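Local atomic coordinates of Rik1-associated factor 1 (Schizosaccharomyces pombe, PDB entry 4O9D), a protein that is a component of the Clr4 methyltransferase complex, which contributes to the establishment of heterochromatin by methylating histone H3. Residues 261-264 and 269-272. Numbering follows the deposited sequence.
Sequences YYLD and KVCL
Val270 and Leu263 share one face of this antiparallel strand pair, and the second Val270 methyl turns to the Tyr261 ring. Val270 CG2 meets Leu263 CD2 at 3.7 Å, the two side chains slanting across each other, while Val270 CG1, anti to the backbone N (chi1 166°), reaches Tyr261 CD1 at 3.9 Å. With an alanine in place of Val270, both methyls would go, and the Leu263 methyl and the Tyr261 ring would probably lose the apolar contact that each makes with this strand. Beyond that contact, Tyr261 OH is hydrogen-bonded to Glu234 and Arg259. On the other face Tyr262 and Leu272 run alongside each other in the same direction, with Tyr262 CB 3.9 Å from Leu272 CB. The Tyr262 ring turns its edge to Cys271, whose CB lies in the ring plane; Cys271 SG continues to Asp264 CB at 3.5 Å. Asp264 directs its carboxylate into the connecting turn, to Arg266 as a salt bridge and to Met267 N. In the backbone, Tyr262 O accepts two N-H groups, from Cys271 N at 2.8 Å and, weakly, from Leu272 N at 3.3 Å, while Tyr262 N donates to Leu272 O at 2.8 Å. Two residues thus face one: a classic beta bulge, placed in the hairpin of strands 258-264 and 269-276, the third and outermost strands of a four-stranded blade of the Dos1 beta-propeller.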
ATOM      1  N   TYR A 261      15.682  -5.448  -5.211  1.00 18.92           N
ATOM      2  CA  TYR A 261      16.003  -6.864  -5.123  1.00 19.32           C
ATOM      3  C   TYR A 261      14.859  -7.732  -5.585  1.00 24.78           C
ATOM      4  O   TYR A 261      13.692  -7.399  -5.350  1.00 25.35           O
ATOM      5  CB  TYR A 261      16.343  -7.238  -3.677  1.00 21.21           C
ATOM      6  CG  TYR A 261      17.461  -6.408  -3.128  1.00 20.12           C
ATOM      7  CD1 TYR A 261      18.775  -6.799  -3.302  1.00 23.98           C
ATOM      8  CD2 TYR A 261      17.204  -5.233  -2.437  1.00 21.68           C
ATOM      9  CE1 TYR A 261      19.820  -6.038  -2.801  1.00 29.61           C
ATOM     10  CE2 TYR A 261      18.224  -4.459  -1.935  1.00 23.38           C
ATOM     11  CZ  TYR A 261      19.540  -4.866  -2.118  1.00 29.18           C
ATOM     12  OH  TYR A 261      20.579  -4.100  -1.646  1.00 27.74           O
ATOM     13  N   TYR A 262      15.204  -8.855  -6.220  1.00 22.63           N
ATOM     14  CA  TYR A 262      14.232  -9.873  -6.600  1.00 26.22           C
ATOM     15  C   TYR A 262      14.521 -11.085  -5.724  1.00 28.54           C
ATOM     16  O   TYR A 262      15.662 -11.558  -5.674  1.00 26.73           O
ATOM     17  CB  TYR A 262      14.300 -10.273  -8.101  1.00 25.15           C
ATOM     18  CG  TYR A 262      13.337 -11.408  -8.363  1.00 28.57           C
ATOM     19  CD1 TYR A 262      11.979 -11.162  -8.521  1.00 26.60           C
ATOM     20  CD2 TYR A 262      13.762 -12.740  -8.324  1.00 34.99           C
ATOM     21  CE1 TYR A 262      11.069 -12.203  -8.691  1.00 31.73           C
ATOM     22  CE2 TYR A 262      12.856 -13.796  -8.497  1.00 32.38           C
ATOM     23  CZ  TYR A 262      11.512 -13.515  -8.691  1.00 35.75           C
ATOM     24  OH  TYR A 262      10.601 -14.538  -8.859  1.00 36.45           O
ATOM     25  N   LEU A 263      13.508 -11.558  -5.001  1.00 24.42           N
ATOM     26  CA  LEU A 263      13.695 -12.653  -4.059  1.00 21.72           C
ATOM     27  C   LEU A 263      12.799 -13.830  -4.394  1.00 28.11           C
ATOM     28  O   LEU A 263      11.609 -13.656  -4.648  1.00 28.55           O
ATOM     29  CB  LEU A 263      13.406 -12.181  -2.617  1.00 25.42           C
ATOM     30  CG  LEU A 263      14.299 -11.043  -2.101  1.00 27.22           C
ATOM     31  CD1 LEU A 263      13.616  -9.683  -2.183  1.00 20.10           C
ATOM     32  CD2 LEU A 263      14.721 -11.341  -0.651  1.00 31.68           C
ATOM     33  N   ASP A 264      13.370 -15.032  -4.373  1.00 28.14           N
ATOM     34  CA  ASP A 264      12.647 -16.245  -4.732  1.00 28.32           C
ATOM     35  C   ASP A 264      11.958 -16.822  -3.502  1.00 29.63           C
ATOM     36  O   ASP A 264      12.550 -16.881  -2.430  1.00 31.11           O
ATOM     37  CB  ASP A 264      13.628 -17.269  -5.311  1.00 31.48           C
ATOM     38  CG  ASP A 264      12.962 -18.572  -5.689  1.00 35.92           C
ATOM     39  OD1 ASP A 264      12.449 -18.652  -6.824  1.00 40.64           O
ATOM     40  OD2 ASP A 264      12.953 -19.517  -4.858  1.00 37.31           O
ATOM     41  N   LYS A 269      15.766 -16.463  -1.034  1.00 27.83           N
ATOM     42  CA  LYS A 269      17.107 -15.979  -1.260  1.00 32.03           C
ATOM     43  C   LYS A 269      17.038 -14.803  -2.238  1.00 31.01           C
ATOM     44  O   LYS A 269      16.140 -14.756  -3.088  1.00 30.14           O
ATOM     45  CB  LYS A 269      17.935 -17.116  -1.849  1.00 33.98           C
ATOM     46  CG  LYS A 269      19.312 -16.732  -2.366  1.00 41.29           C
ATOM     47  CD  LYS A 269      20.265 -17.911  -2.216  1.00 47.94           C
ATOM     48  CE  LYS A 269      21.258 -18.010  -3.371  1.00 57.65           C
ATOM     49  NZ  LYS A 269      21.466 -19.435  -3.795  1.00 54.17           N
ATOM     50  N   VAL A 270      17.978 -13.866  -2.135  1.00 27.89           N
ATOM     51  CA  VAL A 270      18.047 -12.780  -3.108  1.00 33.94           C
ATOM     52  C   VAL A 270      18.595 -13.406  -4.374  1.00 34.40           C
ATOM     53  O   VAL A 270      19.641 -14.052  -4.355  1.00 38.37           O
ATOM     54  CB  VAL A 270      18.952 -11.594  -2.664  1.00 33.15           C
ATOM     55  CG1 VAL A 270      19.255 -10.670  -3.858  1.00 31.94           C
ATOM     56  CG2 VAL A 270      18.294 -10.797  -1.548  1.00 29.57           C
ATOM     57  N   CYS A 271      17.862 -13.260  -5.463  1.00 30.93           N
ATOM     58  CA  CYS A 271      18.248 -13.898  -6.715  1.00 33.66           C
ATOM     59  C   CYS A 271      18.828 -12.893  -7.714  1.00 35.22           C
ATOM     60  O   CYS A 271      19.843 -13.154  -8.355  1.00 38.94           O
ATOM     61  CB  CYS A 271      17.044 -14.614  -7.315  1.00 36.63           C
ATOM     62  SG  CYS A 271      16.758 -16.225  -6.568  1.00 49.99           S
ATOM     63  N   LEU A 272      18.183 -11.745  -7.840  1.00 31.61           N
ATOM     64  CA  LEU A 272      18.628 -10.709  -8.773  1.00 31.25           C
ATOM     65  C   LEU A 272      18.616  -9.375  -8.049  1.00 32.38           C
ATOM     66  O   LEU A 272      17.841  -9.160  -7.103  1.00 25.91           O
ATOM     67  CB  LEU A 272      17.675 -10.607  -9.964  1.00 32.93           C
ATOM     68  CG  LEU A 272      17.254 -11.872 -10.714  1.00 37.40           C
ATOM     69  CD1 LEU A 272      15.992 -11.592 -11.524  1.00 34.25           C
ATOM     70  CD2 LEU A 272      18.370 -12.388 -11.620  1.00 42.12           C
TER